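Long-range contacts in Cys-Gly metallodipeptidase DUG1 (Saccharomyces cerevisiae, PDB 4G1P), which hydrolyses the dipeptide Cys-Gly as a metal-dependent dipeptidase of the M20 family and serves as the catalytic component of the glutathione-degrading degradosomal complex: residues Ser7-Ile12 against Met468-Gln473; Lys41-Ala46 against Leu80-Leu85; Asn162-Phe167 against Asn187-Gly192; Leu440-Gly445 against Glu454-Ser459. One frame throughout, in Å; residues are numbered along the deposited sequence.

Contact 1: Ser7-Ile12 against Met468-Gln473; sequences SVFQKI and MAAYLQ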
loop_
_atom_site.group_PDB
_atom_site.type_symbol
_atom_site.label_atom_id
_atom_site.label_comp_id
_atom_site.label_asym_id
_atom_site.label_seq_id
_atom_site.Cartn_x
_atom_site.Cartn_y
_atom_site.Cartn_z
ATOM N N SER A 7 -38.942 -13.813 -32.386
ATOM C CA SER A 7 -39.827 -13.764 -31.231
ATOM C C SER A 7 -38.987 -13.561 -29.980
ATOM O O SER A 7 -39.248 -12.668 -29.179
ATOM C CB SER A 7 -40.621 -15.063 -31.116
ATOM O OG SER A 7 -41.915 -14.924 -31.669
ATOM N N VAL A 8 -37.974 -14.406 -29.828
ATOM C CA VAL A 8 -37.034 -14.315 -28.717
ATOM C C VAL A 8 -36.282 -12.976 -28.715
ATOM O O VAL A 8 -36.153 -12.336 -27.677
ATOM C CB VAL A 8 -36.042 -15.514 -28.706
ATOM C CG1 VAL A 8 -35.168 -15.486 -27.458
ATOM C CG2 VAL A 8 -36.795 -16.815 -28.737
ATOM N N PHE A 9 -35.813 -12.544 -29.878
ATOM C CA PHE A 9 -35.136 -11.255 -29.973
ATOM C C PHE A 9 -36.034 -10.089 -29.543
ATOM O O PHE A 9 -35.567 -9.121 -28.939
ATOM C CB PHE A 9 -34.625 -11.011 -31.391
ATOM C CG PHE A 9 -33.418 -11.810 -31.739
ATOM C CD1 PHE A 9 -32.926 -12.774 -30.866
ATOM C CD2 PHE A 9 -32.753 -11.586 -32.921
ATOM C CE1 PHE A 9 -31.802 -13.520 -31.183
ATOM C CE2 PHE A 9 -31.626 -12.317 -33.236
ATOM C CZ PHE A 9 -31.151 -13.289 -32.368
ATOM N N GLN A 10 -37.321 -10.187 -29.856
ATOM C CA GLN A 10 -38.272 -9.153 -29.498
ATOM C C GLN A 10 -38.535 -9.124 -27.996
ATOM O O GLN A 10 -38.684 -8.052 -27.387
ATOM C CB GLN A 10 -39.577 -9.365 -30.241
ATOM C CG GLN A 10 -39.530 -8.944 -31.683
ATOM C CD GLN A 10 -40.822 -9.280 -32.404
ATOM O OE1 GLN A 10 -41.803 -9.682 -31.768
ATOM N NE2 GLN A 10 -40.836 -9.107 -33.731
ATOM N N LYS A 11 -38.610 -10.302 -27.398
ATOM C CA LYS A 11 -38.876 -10.357 -25.978
ATOM C C LYS A 11 -37.666 -9.858 -25.211
ATOM O O LYS A 11 -37.796 -9.325 -24.119
ATOM C CB LYS A 11 -39.266 -11.765 -25.549
ATOM C CG LYS A 11 -40.747 -12.042 -25.734
ATOM C CD LYS A 11 -41.591 -10.942 -25.108
ATOM C CE LYS A 11 -43.033 -10.971 -25.612
ATOM N NZ LYS A 11 -43.935 -10.137 -24.760
ATOM N N ILE A 12 -36.485 -10.024 -25.798
ATOM C CA ILE A 12 -35.261 -9.577 -25.157
ATOM C C ILE A 12 -35.266 -8.053 -25.052
ATOM O O ILE A 12 -34.841 -7.487 -24.046
ATOM C CB ILE A 12 -34.022 -10.069 -25.908
ATOM C CG1 ILE A 12 -33.802 -11.556 -25.630
ATOM C CG2 ILE A 12 -32.801 -9.270 -25.502
ATOM C CD1 ILE A 12 -32.635 -12.166 -26.386
ATOM N N MET A 468 -26.344 -14.938 -27.533
ATOM C CA MET A 468 -26.431 -16.145 -26.733
ATOM C C MET A 468 -27.668 -16.959 -27.126
ATOM O O MET A 468 -27.627 -18.191 -27.186
ATOM C CB MET A 468 -26.490 -15.799 -25.242
ATOM C CG MET A 468 -25.224 -15.225 -24.634
ATOM S SD MET A 468 -25.613 -14.731 -22.936
ATOM C CE MET A 468 -23.998 -14.540 -22.171
ATOM N N ALA A 469 -28.776 -16.280 -27.383
ATOM C CA ALA A 469 -29.996 -16.980 -27.765
ATOM C C ALA A 469 -29.842 -17.716 -29.102
ATOM O O ALA A 469 -30.226 -18.876 -29.238
ATOM C CB ALA A 469 -31.155 -16.007 -27.828
ATOM N N ALA A 470 -29.279 -17.046 -30.097
ATOM C CA ALA A 470 -29.169 -17.666 -31.405
ATOM C C ALA A 470 -28.155 -18.796 -31.359
ATOM O O ALA A 470 -28.348 -19.847 -31.976
ATOM C CB ALA A 470 -28.798 -16.652 -32.462
ATOM N N TYR A 471 -27.083 -18.580 -30.607
ATOM C CA TYR A 471 -26.071 -19.613 -30.440
ATOM C C TYR A 471 -26.647 -20.907 -29.858
ATOM O O TYR A 471 -26.394 -21.979 -30.393
ATOM C CB TYR A 471 -24.887 -19.109 -29.609
ATOM C CG TYR A 471 -24.269 -20.187 -28.786
ATOM C CD1 TYR A 471 -23.412 -21.110 -29.353
ATOM C CD2 TYR A 471 -24.558 -20.301 -27.438
ATOM C CE1 TYR A 471 -22.857 -22.113 -28.594
ATOM C CE2 TYR A 471 -24.011 -21.292 -26.679
ATOM C CZ TYR A 471 -23.159 -22.193 -27.259
ATOM O OH TYR A 471 -22.611 -23.186 -26.497
ATOM N N LEU A 472 -27.421 -20.821 -28.782
ATOM C CA LEU A 472 -28.061 -22.026 -28.251
ATOM C C LEU A 472 -28.987 -22.665 -29.298
ATOM O O LEU A 472 -29.043 -23.881 -29.441
ATOM C CB LEU A 472 -28.831 -21.739 -26.952
ATOM C CG LEU A 472 -28.009 -21.333 -25.718
ATOM C CD1 LEU A 472 -28.905 -20.880 -24.581
ATOM C CD2 LEU A 472 -27.126 -22.470 -25.245
ATOM N N GLN A 473 -29.705 -21.831 -30.033
ATOM C CA GLN A 473 -30.620 -22.320 -31.036
ATOM C C GLN A 473 -29.870 -23.040 -32.152
ATOM O O GLN A 473 -30.207 -24.178 -32.511
ATOM C CB GLN A 473 -31.443 -21.168 -31.609
ATOM C CG GLN A 473 -32.431 -21.609 -32.678
ATOM C CD GLN A 473 -33.412 -22.650 -32.167
ATOM O OE1 GLN A 473 -34.076 -22.449 -31.155
ATOM N NE2 GLN A 473 -33.500 -23.769 -32.864
#
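The backbone bond from I12 N to V8 O, 3.0 Å long, spans one turn of helix and sets V8 and I12 on the same side of helix 5-14, both with CB pointing toward 468-473. The motif is a nearly antiparallel helix pair: the first helix of the chain lies against its last long one, helix 458-477, their local axes 10.6 Å apart at an angle of 155°. No hydrogen bond crosses between 7-12 and 468-473, and the contact is wholly apolar. The backbones come nearest where the CA atoms of V8 and A469 stand 7.6 Å apart, and the single methyl of A469 occupies the middle of the interface. V8 reaches it with one branch, CG1 lying 4.1 Å from A469 CB; CG1 is anti to the backbone N (chi1 -174°). The CB of F9 points neither toward nor away from the other helix, yet the end of the ring comes nearer and presents its rim, so that both alanine methyls lie at the ring edge, near its plane. F9 CE1 meets A469 CB at 4.2 Å and F9 CZ meets A470 CB at 4.1 Å. Around this pairing, V8 and I12 also rest on F152 and A151 of helix 135-154, while F9 touches L408 and V409 of helix 397-410. Four of the five touching residues are buried, in helical packing of the alpha/beta scaffold away from the zinc site. One turn along from V8, the outermost methyl of I12 comes up to the same alanine, CD1 standing 4.4 Å from A469 CB.

Contact 2: Lys41-Ala46 against Leu80-Leu85; sequences KVFDKA and LPPVIL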
loop_
_atom_site.group_PDB
_atom_site.type_symbol
_atom_site.label_atom_id
_atom_site.label_comp_id
_atom_site.label_asym_id
_atom_site.label_seq_id
_atom_site.Cartn_x
_atom_site.Cartn_y
_atom_site.Cartn_z
ATOM N N LYS A 41 -21.447 -10.607 2.180
ATOM C CA LYS A 41 -22.018 -10.054 0.956
ATOM C C LYS A 41 -21.947 -11.067 -0.175
ATOM O O LYS A 41 -22.908 -11.237 -0.933
ATOM C CB LYS A 41 -21.294 -8.771 0.560
ATOM C CG LYS A 41 -21.463 -7.661 1.574
ATOM C CD LYS A 41 -22.936 -7.464 1.903
ATOM C CE LYS A 41 -23.147 -6.303 2.873
ATOM N NZ LYS A 41 -24.568 -6.224 3.345
ATOM N N VAL A 42 -20.811 -11.750 -0.274
ATOM C CA VAL A 42 -20.650 -12.755 -1.311
ATOM C C VAL A 42 -21.725 -13.821 -1.189
ATOM O O VAL A 42 -22.286 -14.248 -2.196
ATOM C CB VAL A 42 -19.245 -13.399 -1.325
ATOM C CG1 VAL A 42 -19.102 -14.283 -2.540
ATOM C CG2 VAL A 42 -18.194 -12.332 -1.363
ATOM N N PHE A 43 -22.041 -14.227 0.037
ATOM C CA PHE A 43 -23.095 -15.221 0.227
ATOM C C PHE A 43 -24.454 -14.676 -0.195
ATOM O O PHE A 43 -25.252 -15.404 -0.802
ATOM C CB PHE A 43 -23.156 -15.703 1.672
ATOM C CG PHE A 43 -21.873 -16.307 2.166
ATOM C CD1 PHE A 43 -21.064 -17.046 1.310
ATOM C CD2 PHE A 43 -21.468 -16.127 3.487
ATOM C CE1 PHE A 43 -19.884 -17.608 1.769
ATOM C CE2 PHE A 43 -20.284 -16.679 3.957
ATOM C CZ PHE A 43 -19.489 -17.420 3.103
ATOM N N ASP A 44 -24.715 -13.403 0.101
ATOM C CA ASP A 44 -25.997 -12.799 -0.272
ATOM C C ASP A 44 -26.143 -12.753 -1.781
ATOM O O ASP A 44 -27.237 -12.928 -2.312
ATOM C CB ASP A 44 -26.136 -11.379 0.267
ATOM C CG ASP A 44 -26.150 -11.320 1.779
ATOM O OD1 ASP A 44 -26.349 -12.369 2.417
ATOM O OD2 ASP A 44 -25.967 -10.215 2.323
ATOM N N LYS A 45 -25.024 -12.498 -2.455
ATOM C CA LYS A 45 -24.982 -12.458 -3.902
ATOM C C LYS A 45 -25.355 -13.830 -4.449
ATOM O O LYS A 45 -26.204 -13.939 -5.328
ATOM C CB LYS A 45 -23.586 -12.034 -4.358
ATOM C CG LYS A 45 -23.374 -11.932 -5.856
ATOM C CD LYS A 45 -23.925 -10.652 -6.415
ATOM C CE LYS A 45 -23.682 -10.537 -7.920
ATOM N NZ LYS A 45 -22.347 -10.002 -8.265
ATOM N N ALA A 46 -24.741 -14.877 -3.902
ATOM C CA ALA A 46 -25.048 -16.249 -4.322
ATOM C C ALA A 46 -26.509 -16.565 -4.061
ATOM O O ALA A 46 -27.170 -17.236 -4.854
ATOM C CB ALA A 46 -24.169 -17.252 -3.591
ATOM N N LEU A 80 -15.969 -20.932 2.008
ATOM C CA LEU A 80 -15.852 -20.400 0.652
ATOM C C LEU A 80 -17.236 -20.075 0.103
ATOM O O LEU A 80 -18.215 -20.690 0.522
ATOM C CB LEU A 80 -15.160 -21.421 -0.262
ATOM C CG LEU A 80 -13.670 -21.651 0.004
ATOM C CD1 LEU A 80 -13.253 -23.031 -0.456
ATOM C CD2 LEU A 80 -12.813 -20.581 -0.658
ATOM N N PRO A 81 -17.321 -19.104 -0.830
ATOM C CA PRO A 81 -18.557 -18.836 -1.585
ATOM C C PRO A 81 -19.001 -20.110 -2.268
ATOM O O PRO A 81 -18.151 -20.806 -2.806
ATOM C CB PRO A 81 -18.110 -17.841 -2.652
ATOM C CG PRO A 81 -16.894 -17.205 -2.111
ATOM C CD PRO A 81 -16.218 -18.214 -1.235
ATOM N N PRO A 82 -20.303 -20.421 -2.238
ATOM C CA PRO A 82 -20.844 -21.657 -2.823
ATOM C C PRO A 82 -20.790 -21.652 -4.350
ATOM O O PRO A 82 -20.964 -20.589 -4.931
ATOM C CB PRO A 82 -22.307 -21.632 -2.370
ATOM C CG PRO A 82 -22.607 -20.200 -2.169
ATOM C CD PRO A 82 -21.356 -19.600 -1.626
ATOM N N VAL A 83 -20.541 -22.792 -4.987
ATOM C CA VAL A 83 -20.640 -22.847 -6.441
ATOM C C VAL A 83 -22.080 -23.172 -6.723
ATOM O O VAL A 83 -22.664 -24.001 -6.025
ATOM C CB VAL A 83 -19.746 -23.919 -7.093
ATOM C CG1 VAL A 83 -19.992 -23.953 -8.583
ATOM C CG2 VAL A 83 -18.299 -23.616 -6.847
ATOM N N ILE A 84 -22.661 -22.506 -7.714
ATOM C CA ILE A 84 -24.094 -22.603 -7.942
ATOM C C ILE A 84 -24.389 -23.483 -9.135
ATOM O O ILE A 84 -24.084 -23.123 -10.257
ATOM C CB ILE A 84 -24.717 -21.232 -8.205
ATOM C CG1 ILE A 84 -24.439 -20.276 -7.040
ATOM C CG2 ILE A 84 -26.204 -21.388 -8.430
ATOM C CD1 ILE A 84 -24.921 -18.857 -7.286
ATOM N N LEU A 85 -24.972 -24.643 -8.884
ATOM C CA LEU A 85 -25.323 -25.547 -9.963
ATOM C C LEU A 85 -26.831 -25.568 -10.153
ATOM O O LEU A 85 -27.584 -25.659 -9.184
ATOM C CB LEU A 85 -24.828 -26.969 -9.673
ATOM C CG LEU A 85 -23.377 -27.209 -9.247
ATOM C CD1 LEU A 85 -23.162 -28.699 -9.201
ATOM C CD2 LEU A 85 -22.366 -26.553 -10.176
#
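V42, F43 and A46 of helix 39-55 pack on the proline pair P81-P82 and on I84, where the chain enters strand 83-88; this is helix-on-sheet packing in the alpha/beta scaffold of the catalytic domain. No hydrogen bond crosses it. Among the aliphatic contacts, V42 lays CG1, anti to its backbone N (chi1 -172°), obliquely against the P81 ring, 3.7 Å from both CB and CG. One turn on, A46 CB meets P82 CG at 3.6 Å and I84 CD1 at 4.1 Å. The aromatic contacts belong to F43, whose ring leans across to the proline pair. P81 CA lies at the ring edge, 3.8 Å from F43 CE1, whereas P82 CD approaches F43 CD1 obliquely at 3.9 Å. The peptide between L80 and P81 borders this ring as well. V42 also lies about 5 Å, side chain to side chain, from D104, an active-site residue by similarity, though its side chain is about 14 Å from a bound zinc ion. K45, on the same helix, bonds through NZ to Y103 O and T139 OG1. Two further contacts set carbon beside carbonyl oxygen: F43 CE1 stands 3.7 Å from L80 O, and I84 CD1 stands 3.7 Å from A46 O.

Contact 3: Asn162-Phe167 against Asn187-Gly192; sequences NLVTCF and NGYFKG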
loop_
_atom_site.group_PDB
_atom_site.type_symbol
_atom_site.label_atom_id
_atom_site.label_comp_id
_atom_site.label_asym_id
_atom_site.label_seq_id
_atom_site.Cartn_x
_atom_site.Cartn_y
_atom_site.Cartn_z
ATOM N N ASN A 162 -30.900 -28.324 -23.041
ATOM C CA ASN A 162 -30.944 -28.407 -21.594
ATOM C C ASN A 162 -29.791 -27.587 -21.041
ATOM O O ASN A 162 -28.633 -27.879 -21.323
ATOM C CB ASN A 162 -30.822 -29.848 -21.123
ATOM C CG ASN A 162 -31.900 -30.746 -21.706
ATOM O OD1 ASN A 162 -33.094 -30.524 -21.510
ATOM N ND2 ASN A 162 -31.478 -31.761 -22.433
ATOM N N LEU A 163 -30.109 -26.551 -20.270
ATOM C CA LEU A 163 -29.089 -25.689 -19.725
ATOM C C LEU A 163 -28.640 -26.200 -18.369
ATOM O O LEU A 163 -29.443 -26.675 -17.582
ATOM C CB LEU A 163 -29.599 -24.259 -19.606
ATOM C CG LEU A 163 -28.436 -23.280 -19.532
ATOM C CD1 LEU A 163 -27.671 -23.293 -20.860
ATOM C CD2 LEU A 163 -28.922 -21.880 -19.177
ATOM N N VAL A 164 -27.344 -26.122 -18.114
ATOM C CA VAL A 164 -26.785 -26.524 -16.837
ATOM C C VAL A 164 -25.840 -25.423 -16.436
ATOM O O VAL A 164 -25.130 -24.870 -17.276
ATOM C CB VAL A 164 -26.032 -27.858 -16.928
ATOM C CG1 VAL A 164 -25.312 -28.171 -15.629
ATOM C CG2 VAL A 164 -26.997 -28.960 -17.251
ATOM N N THR A 165 -25.845 -25.089 -15.155
ATOM C CA THR A 165 -25.176 -23.897 -14.698
ATOM C C THR A 165 -24.081 -24.256 -13.734
ATOM O O THR A 165 -24.203 -25.205 -12.982
ATOM C CB THR A 165 -26.185 -22.934 -14.045
ATOM O OG1 THR A 165 -25.915 -21.619 -14.489
ATOM C CG2 THR A 165 -26.078 -22.922 -12.566
ATOM N N CYS A 166 -22.998 -23.499 -13.775
ATOM C CA CYS A 166 -21.917 -23.654 -12.816
ATOM C C CYS A 166 -21.301 -22.270 -12.516
ATOM O O CYS A 166 -20.367 -21.830 -13.178
ATOM C CB CYS A 166 -20.873 -24.643 -13.350
ATOM S SG CYS A 166 -19.470 -24.910 -12.230
ATOM N N PHE A 167 -21.860 -21.582 -11.528
ATOM C CA PHE A 167 -21.470 -20.209 -11.194
ATOM C C PHE A 167 -20.685 -20.165 -9.877
ATOM O O PHE A 167 -21.221 -20.494 -8.816
ATOM C CB PHE A 167 -22.721 -19.328 -11.075
ATOM C CG PHE A 167 -23.502 -19.172 -12.365
ATOM C CD1 PHE A 167 -22.874 -19.264 -13.601
ATOM C CD2 PHE A 167 -24.873 -18.906 -12.337
ATOM C CE1 PHE A 167 -23.602 -19.108 -14.796
ATOM C CE2 PHE A 167 -25.615 -18.745 -13.526
ATOM C CZ PHE A 167 -24.976 -18.839 -14.755
ATOM N N ASN A 187 -18.778 -37.255 -13.585
ATOM C CA ASN A 187 -19.632 -38.415 -13.802
ATOM C C ASN A 187 -20.812 -38.364 -12.854
ATOM O O ASN A 187 -21.416 -39.391 -12.526
ATOM C CB ASN A 187 -18.848 -39.719 -13.622
ATOM C CG ASN A 187 -17.773 -39.613 -12.544
ATOM O OD1 ASN A 187 -17.584 -38.550 -11.945
ATOM N ND2 ASN A 187 -17.064 -40.718 -12.294
ATOM N N GLY A 188 -21.122 -37.143 -12.418
ATOM C CA GLY A 188 -22.204 -36.877 -11.491
ATOM C C GLY A 188 -23.105 -35.800 -12.048
ATOM O O GLY A 188 -23.791 -36.027 -13.049
ATOM N N TYR A 189 -23.093 -34.623 -11.420
ATOM C CA TYR A 189 -23.978 -33.536 -11.841
ATOM C C TYR A 189 -23.747 -33.149 -13.298
ATOM O O TYR A 189 -24.677 -32.737 -13.967
ATOM C CB TYR A 189 -23.830 -32.311 -10.935
ATOM C CG TYR A 189 -24.988 -31.350 -10.993
ATOM C CD1 TYR A 189 -25.131 -30.468 -12.052
ATOM C CD2 TYR A 189 -25.932 -31.312 -9.980
ATOM C CE1 TYR A 189 -26.198 -29.588 -12.116
ATOM C CE2 TYR A 189 -27.004 -30.430 -10.028
ATOM C CZ TYR A 189 -27.131 -29.575 -11.101
ATOM O OH TYR A 189 -28.190 -28.705 -11.166
ATOM N N PHE A 190 -22.519 -33.309 -13.790
ATOM C CA PHE A 190 -22.166 -32.900 -15.145
ATOM C C PHE A 190 -22.106 -34.050 -16.158
ATOM O O PHE A 190 -21.590 -33.867 -17.268
ATOM C CB PHE A 190 -20.811 -32.210 -15.136
ATOM C CG PHE A 190 -20.774 -30.963 -14.311
ATOM C CD1 PHE A 190 -21.860 -30.102 -14.284
ATOM C CD2 PHE A 190 -19.658 -30.655 -13.551
ATOM C CE1 PHE A 190 -21.826 -28.947 -13.528
ATOM C CE2 PHE A 190 -19.620 -29.498 -12.796
ATOM C CZ PHE A 190 -20.708 -28.641 -12.785
ATOM N N LYS A 191 -22.635 -35.217 -15.783
ATOM C CA LYS A 191 -22.481 -36.429 -16.588
ATOM C C LYS A 191 -22.952 -36.290 -18.037
ATOM O O LYS A 191 -22.270 -36.749 -18.958
ATOM C CB LYS A 191 -23.134 -37.648 -15.916
ATOM C CG LYS A 191 -24.629 -37.819 -16.156
ATOM C CD LYS A 191 -25.145 -39.102 -15.494
ATOM C CE LYS A 191 -26.680 -39.210 -15.512
ATOM N NZ LYS A 191 -27.253 -39.646 -16.832
ATOM N N GLY A 192 -24.085 -35.638 -18.256
ATOM C CA GLY A 192 -24.644 -35.601 -19.595
ATOM C C GLY A 192 -24.224 -34.442 -20.485
ATOM O O GLY A 192 -24.749 -34.287 -21.591
#
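Y189 and F190, the two central residues of a type I beta turn from G188 to K191, turn their rings onto V164 and C166 of strand 162-168. Y189 comes first. Its CG is anti to the backbone N (chi1 -161°), and its side chain and that of V164 run antiparallel alongside each other, with V164 CG1 in the ring plane at its edge, 3.9 Å from Y189 CE1. Its polar end is engaged beyond the contact: OH bonds to D60 O. R87 of strand 83-88 makes a cation-pi contact with the ring and bonds through NH2 to Y189 O. F190 follows, its ring end coming nearer to the strand than its CB direction suggests. It crosses V164 obliquely, F190 CE1 lying 4.1 Å from V164 CG1, so one methyl is shared by both rings. Farther along the strand, F190 CZ stands 4.0 Å from C166 SG. The sulfur is 5.2 Å from the ring centroid and 69° off the normal, an oblique sulfur-aromatic contact. At K191 the turn closes, K191 N bonding to G188 O at 3.1 Å. The turn lies in the beta-alpha-beta crossover that runs from strand 162-168 through helix 178-185 to strand 195-198, and L85 of the adjoining strand also packs on both rings. With no hydrogen bond across the two segments, the hold between them is apolar, supplemented by the polarisable C166 sulfur, while the tyrosine oxygen finds its partner elsewhere.

Contact 4: Leu440-Gly445 against Glu454-Ser459; sequences LPMGRG and EKLDIS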
loop_
_atom_site.group_PDB
_atom_site.type_symbol
_atom_site.label_atom_id
_atom_site.label_comp_id
_atom_site.label_asym_id
_atom_site.label_seq_id
_atom_site.Cartn_x
_atom_site.Cartn_y
_atom_site.Cartn_z
ATOM N N LEU A 440 -17.553 -16.830 -25.393
ATOM C CA LEU A 440 -18.460 -15.892 -26.061
ATOM C C LEU A 440 -18.468 -14.555 -25.339
ATOM O O LEU A 440 -19.342 -14.296 -24.510
ATOM C CB LEU A 440 -19.887 -16.445 -26.033
ATOM C CG LEU A 440 -20.843 -16.229 -27.206
ATOM C CD1 LEU A 440 -22.265 -16.441 -26.752
ATOM C CD2 LEU A 440 -20.675 -14.878 -27.870
ATOM N N PRO A 441 -17.509 -13.691 -25.667
ATOM C CA PRO A 441 -17.370 -12.382 -25.012
ATOM C C PRO A 441 -18.624 -11.530 -25.139
ATOM O O PRO A 441 -19.193 -11.399 -26.215
ATOM C CB PRO A 441 -16.234 -11.720 -25.792
ATOM C CG PRO A 441 -16.279 -12.367 -27.136
ATOM C CD PRO A 441 -16.657 -13.811 -26.859
ATOM N N MET A 442 -19.059 -10.942 -24.038
ATOM C CA MET A 442 -20.155 -10.008 -24.134
ATOM C C MET A 442 -19.638 -8.617 -24.428
ATOM O O MET A 442 -20.028 -8.002 -25.422
ATOM C CB MET A 442 -20.978 -9.985 -22.857
ATOM C CG MET A 442 -22.037 -8.902 -22.852
ATOM S SD MET A 442 -23.355 -9.341 -21.734
ATOM C CE MET A 442 -24.437 -10.287 -22.814
ATOM N N GLY A 443 -18.759 -8.121 -23.564
ATOM C CA GLY A 443 -18.371 -6.725 -23.628
ATOM C C GLY A 443 -17.222 -6.351 -24.550
ATOM O O GLY A 443 -16.678 -7.185 -25.291
ATOM N N ARG A 444 -16.857 -5.069 -24.491
ATOM C CA ARG A 444 -15.781 -4.517 -25.302
ATOM C C ARG A 444 -14.470 -4.507 -24.535
ATOM O O ARG A 444 -14.454 -4.678 -23.319
ATOM C CB ARG A 444 -16.127 -3.104 -25.755
ATOM C CG ARG A 444 -17.540 -2.968 -26.284
ATOM C CD ARG A 444 -17.731 -1.622 -26.928
ATOM N NE ARG A 444 -19.107 -1.412 -27.366
ATOM C CZ ARG A 444 -19.580 -0.238 -27.773
ATOM N NH1 ARG A 444 -18.781 0.828 -27.790
ATOM N NH2 ARG A 444 -20.849 -0.123 -28.152
ATOM N N GLY A 445 -13.369 -4.303 -25.251
ATOM C CA GLY A 445 -12.051 -4.387 -24.647
ATOM C C GLY A 445 -11.665 -3.162 -23.844
ATOM O O GLY A 445 -10.567 -3.100 -23.296
ATOM N N GLU A 454 -15.778 0.722 -14.438
ATOM C CA GLU A 454 -16.110 -0.459 -15.223
ATOM C C GLU A 454 -17.494 -0.291 -15.844
ATOM O O GLU A 454 -18.475 0.005 -15.150
ATOM C CB GLU A 454 -16.080 -1.715 -14.352
ATOM C CG GLU A 454 -16.192 -3.017 -15.134
ATOM C CD GLU A 454 -16.437 -4.226 -14.247
ATOM O OE1 GLU A 454 -15.873 -4.266 -13.136
ATOM O OE2 GLU A 454 -17.200 -5.136 -14.649
ATOM N N LYS A 455 -17.566 -0.467 -17.154
ATOM C CA LYS A 455 -18.788 -0.203 -17.896
ATOM C C LYS A 455 -19.167 -1.403 -18.753
ATOM O O LYS A 455 -18.330 -2.250 -19.073
ATOM C CB LYS A 455 -18.594 1.001 -18.810
ATOM C CG LYS A 455 -18.335 0.623 -20.280
ATOM C CD LYS A 455 -17.057 1.266 -20.800
ATOM C CE LYS A 455 -16.967 1.226 -22.321
ATOM N NZ LYS A 455 -16.893 -0.151 -22.862
ATOM N N LEU A 456 -20.442 -1.470 -19.104
ATOM C CA LEU A 456 -20.927 -2.409 -20.101
ATOM C C LEU A 456 -21.827 -1.611 -21.021
ATOM O O LEU A 456 -22.779 -0.990 -20.561
ATOM C CB LEU A 456 -21.708 -3.558 -19.465
ATOM C CG LEU A 456 -22.168 -4.626 -20.477
ATOM C CD1 LEU A 456 -20.988 -5.114 -21.287
ATOM C CD2 LEU A 456 -22.871 -5.808 -19.793
ATOM N N ASP A 457 -21.513 -1.590 -22.311
ATOM C CA ASP A 457 -22.362 -0.886 -23.256
ATOM C C ASP A 457 -23.647 -1.677 -23.417
ATOM O O ASP A 457 -23.617 -2.901 -23.516
ATOM C CB ASP A 457 -21.658 -0.712 -24.595
ATOM C CG ASP A 457 -20.379 0.093 -24.476
ATOM O OD1 ASP A 457 -20.445 1.344 -24.469
ATOM O OD2 ASP A 457 -19.303 -0.535 -24.385
ATOM N N ILE A 458 -24.777 -0.976 -23.410
ATOM C CA ILE A 458 -26.081 -1.623 -23.513
ATOM C C ILE A 458 -26.205 -2.383 -24.840
ATOM O O ILE A 458 -26.869 -3.423 -24.910
ATOM C CB ILE A 458 -27.243 -0.614 -23.320
ATOM C CG1 ILE A 458 -27.124 0.063 -21.957
ATOM C CG2 ILE A 458 -28.578 -1.300 -23.398
ATOM C CD1 ILE A 458 -28.249 1.023 -21.637
ATOM N N SER A 459 -25.531 -1.883 -25.873
ATOM C CA SER A 459 -25.532 -2.554 -27.173
ATOM C C SER A 459 -24.895 -3.928 -27.092
ATOM O O SER A 459 -25.355 -4.860 -27.736
ATOM C CB SER A 459 -24.844 -1.712 -28.244
ATOM O OG SER A 459 -23.464 -1.589 -27.970
#
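R444 and D457 lie as stacked plates, their guanidinium and carboxylate planes 17° apart, with D457 CG 3.4 Å above the centre of the guanidinium. D457 OD2 is 3.1 Å from R444 NE, but because it sits well out of the guanidinium plane this salt bridge rests on charge alone, with no N-H aimed at the oxygen. In the plane, at the edge, R444 NH2 donates to S459 OG at 3.0 Å (145° at the hydrogen). R444 NE also bonds to N460 OD1. D457 OD2 is shared with K455 NZ, which meets it on the syn side at 2.9 Å, 27° out of the carboxylate plane; K455 NZ is also bridged to D446 and D447. The carboxylate probably screens the two like charges from each other. This network joins the loop after strand 437-439 to strand 455-457, an edge strand of a three-stranded antiparallel sheet that runs straight into helix 458-477. The intervening residues include the zinc ligand H450. An apolar layer adjoins the charged group. M442 crosses L456 at about a right angle, M442 SD lying 4.1 Å from L456 CD2, and both side chains rest on F461. L456 CD1 stands 3.9 Å from G443 CA.

In the fold
From the N terminus, helix 5-14 opens the widest loop, which contact 1 closes only at 468-473; the other three contacts nest inside it. They follow one another in series, none crossing. Contact 2 closes 41-46 onto 80-85, contact 3 closes 162-167 onto 187-192, and contact 4 closes the short span between 440-445 and 454-459. Contacts 2 and 3 meet on the six-stranded mixed sheet, where strands 83-88 and 162-168 are neighbours and I84 N probably bonds to F167 O. Contacts 1 and 4 share helix 458-477 and touch where M468 packs on L440. Contact 1 thus brings the first and last helices of the chain together.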